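Local coordinates for COBE (Pseudomonas aeruginosa, PDB 2W6K), which probably takes part in the biosynthesis of cobalamin (vitamin B12), as a protein of the CbiG C-terminal family whose exact role remains open, at residues 42-48 / 63-69; 10-14 / 110-115; 33-38 / 122-126. All blocks are in the same frame, centred on the assembly; numbering follows the deposited sequence.

Interaction 1 (42-48 / 63-69); sequences LAELDAL and LATLLER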
loop_
_atom_site.group_PDB
_atom_site.type_symbol
_atom_site.label_atom_id
_atom_site.label_comp_id
_atom_site.label_asym_id
_atom_site.label_seq_id
_atom_site.Cartn_x
_atom_site.Cartn_y
_atom_site.Cartn_z
ATOM N N LEU A 42 12.421 0.953 6.025
ATOM C CA LEU A 42 11.599 2.131 5.726
ATOM C C LEU A 42 12.254 3.021 4.690
ATOM O O LEU A 42 11.567 3.705 3.943
ATOM C CB LEU A 42 11.387 2.979 6.978
ATOM C CG LEU A 42 10.320 2.616 7.987
ATOM C CD1 LEU A 42 10.633 3.448 9.242
ATOM C CD2 LEU A 42 8.903 2.890 7.486
ATOM N N ALA A 43 13.592 3.050 4.664
ATOM C CA ALA A 43 14.325 3.813 3.630
ATOM C C ALA A 43 13.995 3.406 2.181
ATOM O O ALA A 43 14.119 4.200 1.248
ATOM C CB ALA A 43 15.829 3.698 3.880
ATOM N N GLU A 44 13.547 2.161 2.016
ATOM C CA GLU A 44 13.261 1.597 0.714
ATOM C C GLU A 44 11.873 1.921 0.175
ATOM O O GLU A 44 11.615 1.762 -1.015
ATOM C CB GLU A 44 13.417 0.081 0.763
ATOM C CG GLU A 44 14.833 -0.350 1.021
ATOM C CD GLU A 44 14.930 -1.836 0.963
ATOM O OE1 GLU A 44 14.977 -2.468 2.037
ATOM O OE2 GLU A 44 14.915 -2.342 -0.167
ATOM N N LEU A 45 10.961 2.322 1.055
ATOM C CA LEU A 45 9.615 2.678 0.603
ATOM C C LEU A 45 9.628 3.839 -0.359
ATOM O O LEU A 45 10.267 4.850 -0.084
ATOM C CB LEU A 45 8.781 3.150 1.792
ATOM C CG LEU A 45 7.919 2.228 2.606
ATOM C CD1 LEU A 45 6.972 3.125 3.393
ATOM C CD2 LEU A 45 7.144 1.247 1.719
ATOM N N ASP A 46 8.861 3.730 -1.434
ATOM C CA ASP A 46 8.657 4.822 -2.376
ATOM C C ASP A 46 7.418 5.676 -2.096
ATOM O O ASP A 46 7.443 6.885 -2.319
ATOM C CB ASP A 46 8.624 4.291 -3.786
ATOM C CG ASP A 46 9.955 3.706 -4.195
ATOM O OD1 ASP A 46 10.892 4.497 -4.451
ATOM O OD2 ASP A 46 10.073 2.474 -4.236
ATOM N N ALA A 47 6.327 5.063 -1.637
ATOM C CA ALA A 47 5.085 5.823 -1.443
ATOM C C ALA A 47 4.132 5.048 -0.561
ATOM O O ALA A 47 4.287 3.835 -0.406
ATOM C CB ALA A 47 4.423 6.063 -2.768
ATOM N N LEU A 48 3.118 5.747 -0.052
ATOM C CA LEU A 48 2.057 5.089 0.694
ATOM C C LEU A 48 0.796 5.190 -0.163
ATOM O O LEU A 48 0.667 6.114 -0.983
ATOM C CB LEU A 48 1.776 5.799 2.011
ATOM C CG LEU A 48 2.946 6.051 2.972
ATOM C CD1 LEU A 48 2.432 6.921 4.042
ATOM C CD2 LEU A 48 3.435 4.697 3.522
ATOM N N LEU A 63 1.997 10.812 8.588
ATOM C CA LEU A 63 2.969 9.737 8.277
ATOM C C LEU A 63 3.733 10.056 7.007
ATOM O O LEU A 63 4.961 9.881 6.944
ATOM C CB LEU A 63 2.270 8.368 8.137
ATOM C CG LEU A 63 3.234 7.197 7.911
ATOM C CD1 LEU A 63 4.282 7.101 9.031
ATOM C CD2 LEU A 63 2.417 5.921 7.845
ATOM N N ALA A 64 3.025 10.554 5.994
ATOM C CA ALA A 64 3.700 10.899 4.734
ATOM C C ALA A 64 4.752 11.989 5.016
ATOM O O ALA A 64 5.851 11.931 4.515
ATOM C CB ALA A 64 2.717 11.364 3.686
ATOM N N THR A 65 4.409 12.949 5.859
ATOM C CA THR A 65 5.320 14.045 6.151
ATOM C C THR A 65 6.547 13.541 6.893
ATOM O O THR A 65 7.683 13.923 6.548
ATOM C CB THR A 65 4.604 15.156 6.922
ATOM O OG1 THR A 65 3.743 15.843 6.003
ATOM C CG2 THR A 65 5.621 16.174 7.499
ATOM N N LEU A 66 6.331 12.673 7.873
ATOM C CA LEU A 66 7.446 12.032 8.602
ATOM C C LEU A 66 8.407 11.332 7.650
ATOM O O LEU A 66 9.623 11.453 7.778
ATOM C CB LEU A 66 6.897 10.985 9.570
ATOM C CG LEU A 66 6.203 11.612 10.786
ATOM C CD1 LEU A 66 5.465 10.537 11.564
ATOM C CD2 LEU A 66 7.234 12.339 11.671
ATOM N N LEU A 67 7.846 10.572 6.715
ATOM C CA LEU A 67 8.634 9.804 5.761
ATOM C C LEU A 67 9.236 10.642 4.657
ATOM O O LEU A 67 10.082 10.147 3.893
ATOM C CB LEU A 67 7.760 8.716 5.113
ATOM C CG LEU A 67 7.291 7.607 6.055
ATOM C CD1 LEU A 67 6.219 6.748 5.434
ATOM C CD2 LEU A 67 8.505 6.759 6.406
ATOM N N GLU A 68 8.784 11.892 4.535
ATOM C CA GLU A 68 9.125 12.732 3.366
ATOM C C GLU A 68 8.856 12.023 2.025
ATOM O O GLU A 68 9.651 12.123 1.069
ATOM C CB GLU A 68 10.578 13.237 3.453
ATOM C CG GLU A 68 10.918 13.778 4.825
ATOM C CD GLU A 68 12.235 14.533 4.879
ATOM O OE1 GLU A 68 13.283 14.005 4.423
ATOM O OE2 GLU A 68 12.214 15.664 5.400
ATOM N N ARG A 69 7.712 11.332 1.966
ATOM C CA ARG A 69 7.337 10.457 0.873
ATOM C C ARG A 69 5.829 10.660 0.667
ATOM O O ARG A 69 5.096 10.945 1.633
ATOM C CB ARG A 69 7.573 9.002 1.295
ATOM C CG ARG A 69 8.411 8.114 0.360
ATOM C CD ARG A 69 9.938 8.041 0.669
ATOM N NE ARG A 69 10.342 8.094 2.088
ATOM C CZ ARG A 69 10.911 7.104 2.771
ATOM N NH1 ARG A 69 11.140 5.903 2.211
ATOM N NH2 ARG A 69 11.225 7.309 4.041
#
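R69 lies across the carbonyl-lined turn of 42-48 and accounts for the largest share of the 384 Å² buried between the two segments. The contact belongs to a beta-alpha-beta unit in which strand 47-51 is followed by helix 58-67 and the parallel strand 71-74, so segment 63-69 carries the end of the connecting helix and the turn back towards the sheet. Helix 58-67 closes in a Schellman motif: E68 takes positive phi, and the backbone bonds R69 N to A64 O (3.2 Å) and E68 N to T65 O (3.1 Å) run back into the last turn. The chain can therefore turn R69 towards the approach to strand 47-51, where A47 and R69 have their CA atoms 5.6 Å apart.

Next to these polar contacts the packing is aliphatic. L48 points at the helix, with its CD1 3.9 Å from L63 CD2 and its CD2 4.0 Å from L67 CD1. L67 also meets L45, CD1 to CD1 at 4.2 Å, and L42, CD2 to CD2 at 4.0 Å. L42 and L45 in turn touch L31 of helix 24-37, which joins this leucine cluster to a second helix.

The chain leaves the 3-10 segment 42-44 at L45, and the carbonyls of L42 and L45 both come within reach of R69 NH1. R69 NH1 donates to both, at 2.8 Å to L42 O and 2.7 Å to L45 O, while R69 NE and NH2 bond to L67 O at 2.7 and 3.1 Å.

Interaction 2 (10-14 / 110-115); sequences SLLIA and LAERLG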
loop_
_atom_site.group_PDB
_atom_site.type_symbol
_atom_site.label_atom_id
_atom_site.label_comp_id
_atom_site.label_asym_id
_atom_site.label_seq_id
_atom_site.Cartn_x
_atom_site.Cartn_y
_atom_site.Cartn_z
ATOM N N SER A 10 12.894 -0.265 -8.856
ATOM C CA SER A 10 12.539 -1.269 -7.852
ATOM C C SER A 10 11.562 -0.691 -6.842
ATOM O O SER A 10 11.897 -0.503 -5.665
ATOM C CB SER A 10 13.790 -1.743 -7.126
ATOM O OG SER A 10 14.499 -0.625 -6.620
ATOM N N LEU A 11 10.338 -0.433 -7.270
ATOM C CA LEU A 11 9.469 0.293 -6.374
ATOM C C LEU A 11 8.792 -0.566 -5.331
ATOM O O LEU A 11 8.451 -1.725 -5.569
ATOM C CB LEU A 11 8.494 1.205 -7.103
ATOM C CG LEU A 11 7.463 0.813 -8.118
ATOM C CD1 LEU A 11 6.154 0.517 -7.431
ATOM C CD2 LEU A 11 7.326 2.008 -9.029
ATOM N N LEU A 12 8.615 0.031 -4.166
ATOM C CA LEU A 12 8.027 -0.666 -3.045
ATOM C C LEU A 12 6.960 0.260 -2.484
ATOM O O LEU A 12 7.255 1.410 -2.099
ATOM C CB LEU A 12 9.096 -0.906 -2.000
ATOM C CG LEU A 12 8.581 -1.567 -0.715
ATOM C CD1 LEU A 12 8.078 -2.998 -0.968
ATOM C CD2 LEU A 12 9.712 -1.530 0.319
ATOM N N ILE A 13 5.729 -0.247 -2.438
ATOM C CA ILE A 13 4.583 0.548 -2.023
ATOM C C ILE A 13 3.960 -0.060 -0.784
ATOM O O ILE A 13 3.792 -1.270 -0.733
ATOM C CB ILE A 13 3.500 0.568 -3.105
ATOM C CG1 ILE A 13 4.034 1.139 -4.445
ATOM C CG2 ILE A 13 2.256 1.347 -2.649
ATOM C CD1 ILE A 13 4.573 2.563 -4.326
ATOM N N ALA A 14 3.580 0.783 0.169
ATOM C CA ALA A 14 2.820 0.275 1.334
ATOM C C ALA A 14 1.388 0.759 1.229
ATOM O O ALA A 14 1.177 1.963 1.183
ATOM C CB ALA A 14 3.425 0.768 2.623
ATOM N N LEU A 110 -1.377 1.355 -6.771
ATOM C CA LEU A 110 -0.397 2.410 -6.878
ATOM C C LEU A 110 0.895 1.890 -7.512
ATOM O O LEU A 110 1.500 2.585 -8.335
ATOM C CB LEU A 110 -0.118 3.061 -5.515
ATOM C CG LEU A 110 0.806 4.277 -5.574
ATOM C CD1 LEU A 110 0.169 5.394 -6.464
ATOM C CD2 LEU A 110 1.108 4.813 -4.198
ATOM N N ALA A 111 1.329 0.689 -7.138
ATOM C CA ALA A 111 2.589 0.163 -7.690
ATOM C C ALA A 111 2.496 0.069 -9.210
ATOM O O ALA A 111 3.429 0.457 -9.921
ATOM C CB ALA A 111 2.920 -1.199 -7.096
ATOM N N GLU A 112 1.359 -0.403 -9.698
ATOM C CA GLU A 112 1.180 -0.601 -11.160
ATOM C C GLU A 112 1.070 0.716 -11.900
ATOM O O GLU A 112 1.541 0.816 -13.039
ATOM C CB GLU A 112 -0.013 -1.515 -11.462
ATOM C CG GLU A 112 0.206 -2.921 -10.929
ATOM C CD GLU A 112 -0.725 -3.966 -11.520
ATOM O OE1 GLU A 112 -1.781 -3.581 -12.054
ATOM O OE2 GLU A 112 -0.387 -5.168 -11.400
ATOM N N ARG A 113 0.446 1.719 -11.272
ATOM C CA ARG A 113 0.336 3.062 -11.854
ATOM C C ARG A 113 1.624 3.841 -11.942
ATOM O O ARG A 113 1.871 4.499 -12.969
ATOM C CB ARG A 113 -0.732 3.898 -11.135
ATOM C CG ARG A 113 -2.059 3.489 -11.613
ATOM C CD ARG A 113 -3.217 3.793 -10.719
ATOM N NE ARG A 113 -4.374 3.279 -11.429
ATOM C CZ ARG A 113 -4.686 1.990 -11.535
ATOM N NH1 ARG A 113 -5.742 1.639 -12.246
ATOM N NH2 ARG A 113 -3.951 1.050 -10.932
ATOM N N LEU A 114 2.426 3.803 -10.876
ATOM C CA LEU A 114 3.743 4.421 -10.892
ATOM C C LEU A 114 4.711 3.634 -11.758
ATOM O O LEU A 114 5.570 4.242 -12.421
ATOM C CB LEU A 114 4.317 4.579 -9.471
ATOM C CG LEU A 114 3.538 5.505 -8.539
ATOM C CD1 LEU A 114 4.061 5.385 -7.080
ATOM C CD2 LEU A 114 3.514 6.969 -9.031
ATOM N N GLY A 115 4.591 2.305 -11.747
ATOM C CA GLY A 115 5.577 1.419 -12.395
ATOM C C GLY A 115 5.307 1.036 -13.830
ATOM O O GLY A 115 6.252 0.766 -14.583
#
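Helix 102-115 enters the contact at L110, whose CD2 lies 4.0 Å from CG2 of I13; the same leucine also touches A47 and A49 of the neighbouring strand 47-51. One residue on, A111 marks the closest backbone approach, its CA 6.0 Å from that of I13. With only a methyl group here, the side chains of L11, just before the strand, and I13 come right up to the helix: I13 CG1 and L11 CD1 each lie 3.7 Å from A111 CB. E112 points away from the strand; its carboxylate forms a salt bridge with R85 and a hydrogen bond with Y82. L114 returns to the interface a turn after L110, its CD1 4.0 Å from I13 CD1 and its CB 4.0 Å from L11 CD2. At G115, L11 CD2 rests 3.8 Å from the bare CA.

Along 11-14 the side chains alternate: L11 and I13 point to the helix, L12 and A14 away, where L12 meets L35 and A14 meets L31 of helix 24-37. No hydrogen bond crosses the interface. The axes of strand 12-14 and helix 110-115 approach to 8.7 Å, with 143° between their N-to-C directions. Helices on both faces of a central strand make this the layered packing of a three-layer alpha/beta/alpha sandwich.

Interaction 3 (33-38 / 122-126); sequences RTLGEH and LGAKR. With SO4 (sulfate ion), chain B.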
loop_
_atom_site.group_PDB
_atom_site.type_symbol
_atom_site.label_atom_id
_atom_site.label_comp_id
_atom_site.label_asym_id
_atom_site.label_seq_id
_atom_site.Cartn_x
_atom_site.Cartn_y
_atom_site.Cartn_z
ATOM N N ARG A 33 7.113 -2.796 11.415
ATOM C CA ARG A 33 7.006 -4.228 11.664
ATOM C C ARG A 33 6.784 -4.999 10.366
ATOM O O ARG A 33 7.413 -6.030 10.130
ATOM C CB ARG A 33 5.869 -4.517 12.646
ATOM C CG ARG A 33 6.313 -5.215 13.922
ATOM C CD ARG A 33 6.944 -4.234 14.897
ATOM N NE ARG A 33 8.327 -3.924 14.543
ATOM C CZ ARG A 33 8.929 -2.772 14.820
ATOM N NH1 ARG A 33 10.190 -2.579 14.460
ATOM N NH2 ARG A 33 8.270 -1.815 15.457
ATOM N N THR A 34 5.886 -4.490 9.529
ATOM C CA THR A 34 5.522 -5.164 8.286
ATOM C C THR A 34 6.710 -5.220 7.318
ATOM O O THR A 34 6.989 -6.261 6.707
ATOM C CB THR A 34 4.312 -4.467 7.632
ATOM O OG1 THR A 34 3.204 -4.474 8.549
ATOM C CG2 THR A 34 3.908 -5.234 6.389
ATOM N N LEU A 35 7.419 -4.105 7.227
ATOM C CA LEU A 35 8.626 -4.012 6.425
ATOM C C LEU A 35 9.687 -4.986 6.934
ATOM O O LEU A 35 10.340 -5.652 6.134
ATOM C CB LEU A 35 9.178 -2.585 6.450
ATOM C CG LEU A 35 8.367 -1.640 5.542
ATOM C CD1 LEU A 35 8.675 -0.205 5.925
ATOM C CD2 LEU A 35 8.595 -1.828 4.062
ATOM N N GLY A 36 9.848 -5.048 8.252
ATOM C CA GLY A 36 10.863 -5.931 8.893
ATOM C C GLY A 36 10.635 -7.384 8.540
ATOM O O GLY A 36 11.587 -8.130 8.233
ATOM N N GLU A 37 9.371 -7.801 8.574
ATOM C CA GLU A 37 9.039 -9.200 8.256
ATOM C C GLU A 37 9.533 -9.578 6.881
ATOM O O GLU A 37 9.945 -10.729 6.645
ATOM C CB GLU A 37 7.540 -9.413 8.355
ATOM C CG GLU A 37 7.042 -9.368 9.766
ATOM C CD GLU A 37 5.649 -9.946 9.878
ATOM O OE1 GLU A 37 4.698 -9.349 9.323
ATOM O OE2 GLU A 37 5.513 -11.000 10.538
ATOM N N HIS A 38 9.487 -8.619 5.960
ATOM C CA HIS A 38 9.961 -8.822 4.600
ATOM C C HIS A 38 11.348 -8.297 4.316
ATOM O O HIS A 38 11.733 -8.162 3.156
ATOM C CB HIS A 38 8.943 -8.277 3.605
ATOM C CG HIS A 38 7.659 -9.043 3.628
ATOM N ND1 HIS A 38 6.568 -8.646 4.366
ATOM C CD2 HIS A 38 7.323 -10.228 3.062
ATOM C CE1 HIS A 38 5.590 -9.525 4.209
ATOM N NE2 HIS A 38 6.026 -10.500 3.436
ATOM N N LEU A 122 3.944 -8.679 -1.576
ATOM C CA LEU A 122 5.048 -9.422 -0.918
ATOM C C LEU A 122 4.512 -10.535 -0.043
ATOM O O LEU A 122 5.184 -11.562 0.203
ATOM C CB LEU A 122 5.885 -8.446 -0.092
ATOM C CG LEU A 122 6.930 -7.687 -0.909
ATOM C CD1 LEU A 122 6.306 -6.706 -1.853
ATOM C CD2 LEU A 122 7.824 -7.000 0.097
ATOM N N GLY A 123 3.276 -10.356 0.418
ATOM C CA GLY A 123 2.643 -11.311 1.308
ATOM C C GLY A 123 1.289 -10.797 1.693
ATOM O O GLY A 123 0.931 -9.663 1.354
ATOM N N ALA A 124 0.531 -11.603 2.430
ATOM C CA ALA A 124 -0.704 -11.141 3.022
ATOM C C ALA A 124 -0.482 -9.913 3.925
ATOM O O ALA A 124 0.570 -9.763 4.554
ATOM C CB ALA A 124 -1.325 -12.274 3.839
ATOM N N LYS A 125 -1.489 -9.054 4.007
ATOM C CA LYS A 125 -1.392 -7.847 4.844
ATOM C C LYS A 125 -1.150 -8.232 6.290
ATOM O O LYS A 125 -1.574 -9.318 6.737
ATOM C CB LYS A 125 -2.680 -7.058 4.747
ATOM C CG LYS A 125 -3.807 -7.705 5.518
ATOM C CD LYS A 125 -5.144 -7.127 5.141
ATOM C CE LYS A 125 -6.201 -7.733 6.018
ATOM N NZ LYS A 125 -7.553 -7.549 5.448
ATOM N N ARG A 126 -0.459 -7.354 7.013
ATOM C CA ARG A 126 -0.304 -7.479 8.472
ATOM C C ARG A 126 -1.342 -6.573 9.143
ATOM O O ARG A 126 -1.554 -5.411 8.741
ATOM C CB ARG A 126 1.124 -7.142 8.885
ATOM C CG ARG A 126 1.395 -7.251 10.400
ATOM C CD ARG A 126 2.879 -7.026 10.719
ATOM N NE ARG A 126 3.158 -7.234 12.142
ATOM C CZ ARG A 126 3.384 -8.414 12.720
ATOM N NH1 ARG A 126 3.360 -9.539 12.015
ATOM N NH2 ARG A 126 3.626 -8.466 14.032
HETATM S S SO4 B . -7.993 -3.516 4.966
HETATM O O1 SO4 B . -8.277 -3.625 6.433
HETATM O O2 SO4 B . -9.169 -2.992 4.286
HETATM O O3 SO4 B . -7.701 -4.848 4.477
HETATM O O4 SO4 B . -6.877 -2.633 4.787
#
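An imidazole face serves as the packing surface for a leucine: CB of L122 sits 4.1 Å from the centroid of the H38 ring, 17° off its normal, in a CH-pi contact. H38 is the first residue to leave helical geometry after helix 24-37, and its ND1 makes a weak bond back to T34 O (3.4 Å). G123 follows close by, its CA 4.1 Å from H38 NE2; a CB here would clash with that ring atom.

At the other end, the extended side chain of R126 reaches across the side of the helix. Its CD passes 3.4 Å from T34 OG1, a hydroxyl bonded to L30 O, and its NH1 forms a salt bridge with E37 OE2 at 3.0 Å. K125 points away; its NZ binds O3 of a sulfate, probably from the crystallisation liquor, at 2.9 Å.

The contact thus brings the C-terminal end of helix 24-37 against strand 119-127, one of the sheet's two outermost strands, interrupted by a bulge or short loop, beside strand 131-138, where L135 touches T34 and L35.

How the interactions relate
Interaction 2 is a buried, wholly apolar contact, interaction 1 is partly buried and combines leucine packing with arginine-to-carbonyl bonds, and interaction 3 is a surface contact held by a salt bridge and a CH-pi contact. All three reach the same mixed sheet. Interactions 1 and 2 meet at its neighbouring strands 47-51 and 12-18, where A47 O and D46 OD2 probably accept hydrogen bonds from A14 N and L12 N. Helix 24-37 bridges to the third: L35 packs on L42 and L45 of interaction 1 and on L12 of interaction 2. L12 CD1 also lies 4.1 Å from L122 CD2, joining 10-14 to 122-126.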